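Local coordinates for protein glycerol Dehydrogenase (Unidentified, PDB 5XN8) that probably catalyses the NAD-dependent oxidation of glycerol to dihydroxyacetone, as a metal-dependent member of the iron-containing alcohol dehydrogenase family, at residues A[6-11]-A[122-127]; A[63-68]-A[73-78]; A[99-104]-A[141-146]. All blocks are in the same frame, centred on the assembly; numbering follows the deposited sequence.

Contact 1: A[6-11]-A[122-127]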
loop_
_atom_site.group_PDB
_atom_site.type_symbol
_atom_site.label_atom_id
_atom_site.label_comp_id
_atom_site.label_asym_id
_atom_site.label_seq_id
_atom_site.Cartn_x
_atom_site.Cartn_y
_atom_site.Cartn_z
ATOM N N GLN A 6 37.348 -7.941 -5.968
ATOM C CA GLN A 6 38.378 -7.456 -6.891
ATOM C C GLN A 6 37.752 -6.784 -8.098
ATOM O O GLN A 6 36.566 -6.951 -8.378
ATOM C CB GLN A 6 39.390 -8.549 -7.274
ATOM C CG GLN A 6 38.850 -9.806 -7.946
ATOM C CD GLN A 6 39.954 -10.828 -8.184
ATOM O OE1 GLN A 6 40.502 -11.419 -7.233
ATOM N NE2 GLN A 6 40.315 -11.021 -9.447
ATOM N N SER A 7 38.553 -5.974 -8.775
ATOM C CA SER A 7 38.076 -5.147 -9.869
ATOM C C SER A 7 39.210 -4.827 -10.834
ATOM O O SER A 7 40.379 -4.825 -10.431
ATOM C CB SER A 7 37.484 -3.845 -9.306
ATOM O OG SER A 7 36.833 -3.069 -10.309
ATOM N N PRO A 8 38.882 -4.575 -12.118
ATOM C CA PRO A 8 39.879 -3.940 -12.978
ATOM C C PRO A 8 40.135 -2.512 -12.503
ATOM O O PRO A 8 39.203 -1.856 -12.035
ATOM C CB PRO A 8 39.190 -3.924 -14.350
ATOM C CG PRO A 8 37.739 -3.930 -14.032
ATOM C CD PRO A 8 37.635 -4.847 -12.853
ATOM N N GLY A 9 41.377 -2.053 -12.613
ATOM C CA GLY A 9 41.777 -0.700 -12.194
ATOM C C GLY A 9 40.868 0.414 -12.689
ATOM O O GLY A 9 40.476 1.276 -11.907
ATOM N N LYS A 10 40.536 0.388 -13.984
ATOM C CA LYS A 10 39.654 1.388 -14.602
ATOM C C LYS A 10 38.748 0.742 -15.643
ATOM O O LYS A 10 39.178 -0.134 -16.391
ATOM C CB LYS A 10 40.468 2.502 -15.274
ATOM C CG LYS A 10 41.135 3.465 -14.310
ATOM C CD LYS A 10 41.533 4.768 -14.975
ATOM C CE LYS A 10 42.529 5.529 -14.117
ATOM N NZ LYS A 10 43.886 4.903 -14.098
ATOM N N TYR A 11 37.493 1.191 -15.686
ATOM C CA TYR A 11 36.516 0.728 -16.663
ATOM C C TYR A 11 35.960 1.956 -17.380
ATOM O O TYR A 11 35.413 2.836 -16.738
ATOM C CB TYR A 11 35.432 -0.093 -15.969
ATOM C CG TYR A 11 34.239 -0.409 -16.837
ATOM C CD1 TYR A 11 34.205 -1.553 -17.633
ATOM C CD2 TYR A 11 33.129 0.433 -16.855
ATOM C CE1 TYR A 11 33.109 -1.841 -18.411
ATOM C CE2 TYR A 11 32.040 0.162 -17.658
ATOM C CZ TYR A 11 32.035 -0.987 -18.428
ATOM O OH TYR A 11 30.943 -1.268 -19.224
ATOM N N ALA A 122 33.153 -11.862 -19.225
ATOM C CA ALA A 122 34.559 -12.205 -19.121
ATOM C C ALA A 122 35.530 -11.012 -19.114
ATOM O O ALA A 122 36.509 -11.064 -18.378
ATOM C CB ALA A 122 34.948 -13.174 -20.237
ATOM N N PRO A 123 35.280 -9.954 -19.928
ATOM C CA PRO A 123 36.285 -8.886 -20.091
ATOM C C PRO A 123 36.917 -8.302 -18.811
ATOM O O PRO A 123 38.115 -8.027 -18.818
ATOM C CB PRO A 123 35.514 -7.799 -20.842
ATOM C CG PRO A 123 34.534 -8.553 -21.671
ATOM C CD PRO A 123 34.146 -9.760 -20.858
ATOM N N THR A 124 36.134 -8.132 -17.742
ATOM C CA THR A 124 36.641 -7.580 -16.476
ATOM C C THR A 124 37.359 -8.607 -15.593
ATOM O O THR A 124 38.117 -8.220 -14.692
ATOM C CB THR A 124 35.504 -6.958 -15.614
ATOM O OG1 THR A 124 34.593 -7.982 -15.198
ATOM C CG2 THR A 124 34.734 -5.899 -16.388
ATOM N N SER A 125 37.114 -9.897 -15.821
ATOM C CA SER A 125 37.641 -10.951 -14.949
ATOM C C SER A 125 39.144 -11.175 -15.099
ATOM O O SER A 125 39.742 -10.865 -16.139
ATOM C CB SER A 125 36.906 -12.274 -15.192
ATOM O OG SER A 125 37.153 -12.780 -16.496
ATOM N N ALA A 126 39.732 -11.729 -14.041
ATOM C CA ALA A 126 41.121 -12.179 -14.029
ATOM C C ALA A 126 41.137 -13.645 -14.450
ATOM O O ALA A 126 41.599 -14.515 -13.713
ATOM C CB ALA A 126 41.722 -12.010 -12.640
ATOM N N LEU A 127 40.643 -13.902 -15.656
ATOM C CA LEU A 127 40.374 -15.240 -16.141
ATOM C C LEU A 127 40.627 -15.303 -17.643
ATOM O O LEU A 127 40.297 -14.368 -18.383
ATOM C CB LEU A 127 38.922 -15.613 -15.841
ATOM C CG LEU A 127 38.341 -16.966 -16.315
ATOM C CD1 LEU A 127 37.189 -17.462 -15.454
ATOM C CD2 LEU A 127 37.859 -16.870 -17.771
#

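Contact 2: A[63-68]-A[73-78]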
loop_
_atom_site.group_PDB
_atom_site.type_symbol
_atom_site.label_atom_id
_atom_site.label_comp_id
_atom_site.label_asym_id
_atom_site.label_seq_id
_atom_site.Cartn_x
_atom_site.Cartn_y
_atom_site.Cartn_z
ATOM N N ARG A 63 48.888 -9.621 -35.796
ATOM C CA ARG A 63 47.713 -10.415 -36.135
ATOM C C ARG A 63 47.524 -11.568 -35.150
ATOM O O ARG A 63 48.488 -12.220 -34.755
ATOM C CB ARG A 63 47.859 -10.970 -37.565
ATOM C CG ARG A 63 46.619 -11.648 -38.103
ATOM C CD ARG A 63 46.815 -12.160 -39.530
ATOM N NE ARG A 63 46.377 -13.542 -39.672
ATOM C CZ ARG A 63 47.084 -14.608 -39.296
ATOM N NH1 ARG A 63 48.291 -14.490 -38.742
ATOM N NH2 ARG A 63 46.572 -15.826 -39.484
ATOM N N PHE A 64 46.268 -11.814 -34.780
ATOM C CA PHE A 64 45.876 -12.905 -33.876
ATOM C C PHE A 64 45.209 -14.009 -34.711
ATOM O O PHE A 64 44.336 -13.721 -35.532
ATOM C CB PHE A 64 44.937 -12.343 -32.789
ATOM C CG PHE A 64 44.239 -13.391 -31.971
ATOM C CD1 PHE A 64 44.959 -14.282 -31.192
ATOM C CD2 PHE A 64 42.848 -13.476 -31.968
ATOM C CE1 PHE A 64 44.312 -15.246 -30.436
ATOM C CE2 PHE A 64 42.193 -14.437 -31.211
ATOM C CZ PHE A 64 42.926 -15.325 -30.446
ATOM N N ASN A 65 45.629 -15.261 -34.507
ATOM C CA ASN A 65 45.181 -16.395 -35.351
ATOM C C ASN A 65 43.772 -16.915 -35.064
ATOM O O ASN A 65 43.261 -17.745 -35.820
ATOM C CB ASN A 65 46.173 -17.567 -35.272
ATOM C CG ASN A 65 47.462 -17.292 -36.015
ATOM O OD1 ASN A 65 47.442 -16.769 -37.126
ATOM N ND2 ASN A 65 48.585 -17.670 -35.422
ATOM N N GLY A 66 43.160 -16.463 -33.971
ATOM C CA GLY A 66 41.749 -16.739 -33.698
ATOM C C GLY A 66 41.471 -17.709 -32.567
ATOM O O GLY A 66 40.307 -17.941 -32.240
ATOM N N GLU A 67 42.521 -18.265 -31.961
ATOM C CA GLU A 67 42.369 -19.218 -30.863
ATOM C C GLU A 67 43.255 -18.861 -29.675
ATOM O O GLU A 67 44.430 -18.561 -29.850
ATOM C CB GLU A 67 42.704 -20.626 -31.356
ATOM C CG GLU A 67 42.130 -21.734 -30.488
ATOM C CD GLU A 67 40.616 -21.824 -30.585
ATOM O OE1 GLU A 67 40.108 -22.038 -31.716
ATOM O OE2 GLU A 67 39.943 -21.693 -29.541
ATOM N N CYS A 68 42.680 -18.914 -28.472
ATOM C CA CYS A 68 43.411 -18.634 -27.227
ATOM C C CYS A 68 44.085 -19.912 -26.727
ATOM O O CYS A 68 43.597 -20.575 -25.816
ATOM C CB CYS A 68 42.472 -18.052 -26.165
ATOM S SG CYS A 68 43.265 -17.582 -24.599
ATOM N N ILE A 73 49.794 -17.961 -27.544
ATOM C CA ILE A 73 50.354 -17.066 -26.509
ATOM C C ILE A 73 51.872 -16.964 -26.653
ATOM O O ILE A 73 52.408 -15.855 -26.726
ATOM C CB ILE A 73 49.984 -17.543 -25.072
ATOM C CG1 ILE A 73 48.481 -17.358 -24.810
ATOM C CG2 ILE A 73 50.777 -16.812 -23.993
ATOM C CD1 ILE A 73 47.954 -18.286 -23.741
ATOM N N ARG A 74 52.544 -18.121 -26.714
ATOM C CA ARG A 74 54.008 -18.172 -26.820
ATOM C C ARG A 74 54.533 -17.586 -28.133
ATOM O O ARG A 74 55.621 -17.011 -28.145
ATOM C CB ARG A 74 54.530 -19.613 -26.634
ATOM C CG ARG A 74 54.559 -20.161 -25.201
ATOM C CD ARG A 74 53.566 -19.591 -24.224
ATOM N NE ARG A 74 53.777 -20.157 -22.884
ATOM C CZ ARG A 74 52.831 -20.415 -21.982
ATOM N NH1 ARG A 74 51.540 -20.179 -22.226
ATOM N NH2 ARG A 74 53.187 -20.939 -20.808
ATOM N N ARG A 75 53.766 -17.728 -29.218
ATOM C CA ARG A 75 54.135 -17.135 -30.510
ATOM C C ARG A 75 54.117 -15.605 -30.443
ATOM O O ARG A 75 55.040 -14.952 -30.922
ATOM C CB ARG A 75 53.199 -17.631 -31.626
ATOM C CG ARG A 75 53.656 -17.303 -33.050
ATOM C CD ARG A 75 52.594 -17.658 -34.087
ATOM N NE ARG A 75 51.398 -16.811 -33.976
ATOM C CZ ARG A 75 51.280 -15.555 -34.424
ATOM N NH1 ARG A 75 52.281 -14.945 -35.061
ATOM N NH2 ARG A 75 50.130 -14.901 -34.250
ATOM N N LEU A 76 53.066 -15.049 -29.841
ATOM C CA LEU A 76 52.895 -13.591 -29.725
ATOM C C LEU A 76 53.838 -12.967 -28.692
ATOM O O LEU A 76 54.324 -11.850 -28.898
ATOM C CB LEU A 76 51.445 -13.237 -29.384
ATOM C CG LEU A 76 50.407 -13.389 -30.503
ATOM C CD1 LEU A 76 49.003 -13.305 -29.934
ATOM C CD2 LEU A 76 50.616 -12.377 -31.624
ATOM N N ILE A 77 54.079 -13.677 -27.589
ATOM C CA ILE A 77 55.088 -13.262 -26.606
ATOM C C ILE A 77 56.456 -13.076 -27.256
ATOM O O ILE A 77 57.111 -12.059 -27.027
ATOM C CB ILE A 77 55.170 -14.253 -25.412
ATOM C CG1 ILE A 77 53.952 -14.048 -24.498
ATOM C CG2 ILE A 77 56.446 -14.047 -24.595
ATOM C CD1 ILE A 77 53.691 -15.183 -23.532
ATOM N N ALA A 78 56.870 -14.053 -28.069
ATOM C CA ALA A 78 58.149 -13.993 -28.785
ATOM C C ALA A 78 58.276 -12.742 -29.651
ATOM O O ALA A 78 59.342 -12.135 -29.693
ATOM C CB ALA A 78 58.348 -15.245 -29.634
#

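Contact 3: A[99-104]-A[141-146]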
loop_
_atom_site.group_PDB
_atom_site.type_symbol
_atom_site.label_atom_id
_atom_site.label_comp_id
_atom_site.label_asym_id
_atom_site.label_seq_id
_atom_site.Cartn_x
_atom_site.Cartn_y
_atom_site.Cartn_z
ATOM N N THR A 99 43.717 -13.930 -24.553
ATOM C CA THR A 99 45.123 -14.070 -24.953
ATOM C C THR A 99 45.966 -12.857 -24.560
ATOM O O THR A 99 47.147 -13.004 -24.222
ATOM C CB THR A 99 45.266 -14.318 -26.471
ATOM O OG1 THR A 99 44.418 -15.405 -26.839
ATOM C CG2 THR A 99 46.702 -14.653 -26.847
ATOM N N ALA A 100 45.369 -11.671 -24.623
ATOM C CA ALA A 100 46.033 -10.456 -24.166
ATOM C C ALA A 100 46.292 -10.476 -22.653
ATOM O O ALA A 100 47.316 -9.959 -22.203
ATOM C CB ALA A 100 45.220 -9.232 -24.558
ATOM N N LYS A 101 45.376 -11.071 -21.887
ATOM C CA LYS A 101 45.531 -11.213 -20.428
ATOM C C LYS A 101 46.674 -12.143 -20.064
ATOM O O LYS A 101 47.459 -11.846 -19.154
ATOM C CB LYS A 101 44.246 -11.755 -19.775
ATOM C CG LYS A 101 43.072 -10.788 -19.749
ATOM C CD LYS A 101 41.852 -11.462 -19.136
ATOM C CE LYS A 101 40.556 -10.695 -19.377
ATOM N NZ LYS A 101 39.367 -11.575 -19.202
ATOM N N ALA A 102 46.753 -13.265 -20.765
ATOM C CA ALA A 102 47.819 -14.255 -20.560
ATOM C C ALA A 102 49.189 -13.665 -20.851
ATOM O O ALA A 102 50.111 -13.828 -20.051
ATOM C CB ALA A 102 47.580 -15.490 -21.433
ATOM N N ILE A 103 49.306 -12.967 -21.984
ATOM C CA ILE A 103 50.555 -12.292 -22.368
ATOM C C ILE A 103 50.984 -11.295 -21.288
ATOM O O ILE A 103 52.159 -11.251 -20.917
ATOM C CB ILE A 103 50.422 -11.568 -23.732
ATOM C CG1 ILE A 103 50.243 -12.581 -24.873
ATOM C CG2 ILE A 103 51.650 -10.711 -24.038
ATOM C CD1 ILE A 103 49.552 -12.008 -26.092
ATOM N N GLY A 104 50.033 -10.504 -20.791
ATOM C CA GLY A 104 50.296 -9.533 -19.724
ATOM C C GLY A 104 50.739 -10.183 -18.431
ATOM O O GLY A 104 51.665 -9.694 -17.768
ATOM N N LEU A 141 43.071 -20.426 -16.813
ATOM C CA LEU A 141 44.125 -19.689 -16.117
ATOM C C LEU A 141 43.494 -18.526 -15.345
ATOM O O LEU A 141 42.997 -17.565 -15.938
ATOM C CB LEU A 141 45.178 -19.162 -17.098
ATOM C CG LEU A 141 46.007 -20.225 -17.834
ATOM C CD1 LEU A 141 47.035 -19.528 -18.711
ATOM C CD2 LEU A 141 46.662 -21.231 -16.898
ATOM N N ILE A 142 43.509 -18.643 -14.023
ATOM C CA ILE A 142 43.036 -17.601 -13.123
ATOM C C ILE A 142 44.266 -16.795 -12.720
ATOM O O ILE A 142 45.237 -17.365 -12.240
ATOM C CB ILE A 142 42.374 -18.192 -11.858
ATOM C CG1 ILE A 142 41.274 -19.199 -12.226
ATOM C CG2 ILE A 142 41.834 -17.080 -10.959
ATOM C CD1 ILE A 142 41.001 -20.215 -11.131
ATOM N N TYR A 143 44.211 -15.480 -12.913
ATOM C CA TYR A 143 45.320 -14.586 -12.607
ATOM C C TYR A 143 45.138 -13.899 -11.254
ATOM O O TYR A 143 44.005 -13.753 -10.772
ATOM C CB TYR A 143 45.480 -13.520 -13.690
ATOM C CG TYR A 143 45.529 -14.102 -15.074
ATOM C CD1 TYR A 143 46.540 -14.991 -15.434
ATOM C CD2 TYR A 143 44.540 -13.806 -16.013
ATOM C CE1 TYR A 143 46.584 -15.551 -16.704
ATOM C CE2 TYR A 143 44.570 -14.354 -17.274
ATOM C CZ TYR A 143 45.588 -15.226 -17.621
ATOM O OH TYR A 143 45.606 -15.769 -18.877
ATOM N N PRO A 144 46.255 -13.464 -10.632
ATOM C CA PRO A 144 46.176 -12.605 -9.449
ATOM C C PRO A 144 45.562 -11.230 -9.720
ATOM O O PRO A 144 44.954 -10.648 -8.813
ATOM C CB PRO A 144 47.647 -12.429 -9.034
ATOM C CG PRO A 144 48.380 -13.553 -9.681
ATOM C CD PRO A 144 47.652 -13.813 -10.961
ATOM N N LYS A 145 45.721 -10.732 -10.949
ATOM C CA LYS A 145 45.364 -9.363 -11.305
ATOM C C LYS A 145 44.280 -9.312 -12.387
ATOM O O LYS A 145 44.303 -10.103 -13.323
ATOM C CB LYS A 145 46.617 -8.624 -11.784
ATOM C CG LYS A 145 46.509 -7.110 -11.667
ATOM C CD LYS A 145 47.725 -6.401 -12.222
ATOM C CE LYS A 145 48.924 -6.605 -11.313
ATOM N NZ LYS A 145 49.973 -5.550 -11.502
ATOM N N ASN A 146 43.334 -8.382 -12.243
ATOM C CA ASN A 146 42.357 -8.089 -13.300
ATOM C C ASN A 146 43.017 -7.213 -14.365
ATOM O O ASN A 146 44.072 -6.630 -14.114
ATOM C CB ASN A 146 41.139 -7.352 -12.742
ATOM C CG ASN A 146 40.274 -8.228 -11.869
ATOM O OD1 ASN A 146 40.672 -8.625 -10.773
ATOM N ND2 ASN A 146 39.067 -8.522 -12.345
#

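Contact 1: A[6-11]-A[122-127]
P8 lays the CD–CG edge of its ring against T124, with CD 4.1 Å from CB of T124 and 3.9 Å from the carbonyl O of the same residue. The two side chains cross obliquely in van der Waals packing, CB being the threonine atom that touches. Two residues before P8, the amide of Q6 reaches A126, two residues beyond T124, its NE2 lying 3.6 Å from the methyl CB and making a weak hydrogen bond to OD1 of N146. Q6 tucks CG between the backbone N and the carbonyl carbon (chi1 59°), then runs extended (chi2 -176°), which carries the amide to A126. Segment 6-11 leads into strand 10-14, outermost within this chain in the parallel sheet of the nucleotide-binding domain; 122-127 ends the loop after strand 111-115 and starts strand 127-131, where S125 and L127 probably bind NAD(+). The loop makes a type I turn from A122 to S125, whose OG donates to O of A122 at 2.6 Å on a lone pair; S125 N and K101 NZ share that oxygen. Toward the neighbouring subunit, Q6 OE1 accepts from K10 NZ of that chain, and an antiparallel ladder carries the sheet across the interface.

Contact 2: A[63-68]-A[73-78]
R75 turns the edge of its guanidinium to the backbone of R63, and NH2 donates to O of R63 at 3.2 Å. The oxygen lies almost exactly in the guanidinium plane, but the N-H...O angle of 142° makes the bond bent. N65 crosses the arginine at about a right angle, its amide plane turned 44° from that of the guanidinium. ND2 comes within 3.3 Å of R75 NE, and both are donors; E72 accepts from N65 ND2 and forms a salt bridge with R75 NH2, which probably offsets their crowding. Strand 58-63, an outermost strand of the parallel sheet within this chain, here hands over to helix 70-83, as in a Rossmann-like alternation of strand and helix. Beneath the polar layer L76 points toward the loop, its CD1 4.3 Å from CD1 of F64 and its CD2 3.8 Å from O of R63; it also packs on F33 and I35 of strand 31-36. One face of the F64 ring is covered by the backbone N of G66. The R75 chain leaves the helix extended, then bends at chi3 (67°) to bring its head over the loop. F64 also lies close to K95 and D37, which probably bind NAD(+).

Contact 3: A[99-104]-A[141-146]
Helix 94-107 of the nucleotide-binding domain, whose first residues G94 and K95 probably bind NAD(+), is met along one flank by the chain leaving the two-stranded antiparallel sheet of 127-131 and 137-142. The contact is almost wholly the work of one ring, that of Y143, which reaches from just beyond strand 137-142 toward the helix. Its CE2 lies 3.6 Å from CB of K101, and its hydroxyl end comes down on A102, OH standing 3.2 Å from both CA and CB. With chi1 at -51°, CG sits beside the backbone N and anti to the carbonyl carbon, a setting that sends the ring away from its own carbonyl and across to the helix. One ring face has the carbonyl O of K101 4.1 Å above its plane; the opposite face has O of L141, both toward the rim. K101 begins at the tyrosine but leads away from it: its extended chain carries NZ to the carbonyl oxygens of A122 and L127, in the loop and strand that hold further positions probably binding NAD(+). The A102 N–Y143 OH pair has too poor an angle to be a hydrogen bond, and the phenol instead bonds to OG of S128. The tyrosine thus gives the helix a packing surface while spending its polarity on the small sheet, and the buried lysine charge is probably stabilised by several carbonyl dipoles.

Contacts 1 and 3 are buried, whereas contact 2 lies partly at the surface, and the chemistry follows. Between its own segments contact 2 alone forms a hydrogen bond, with arginine and asparagine at the rim over an apolar underside; the other two meet by packing, and their polar ends are satisfied by neighbouring elements. Contacts 1 and 3 are directly coupled by hydrogen bonds, N146 ND2 to T124 O at 2.6 Å and Y143 N to A126 O at 2.9 Å. Contact 3 also abuts contact 2, since I73 CD1 packs on A102 CB at 3.6 Å. Contacts 1 and 2 do not touch; helix 94-107 packs on contact 2 and reaches contact 1 through K101. Contact 1, in addition, borders a subunit interface.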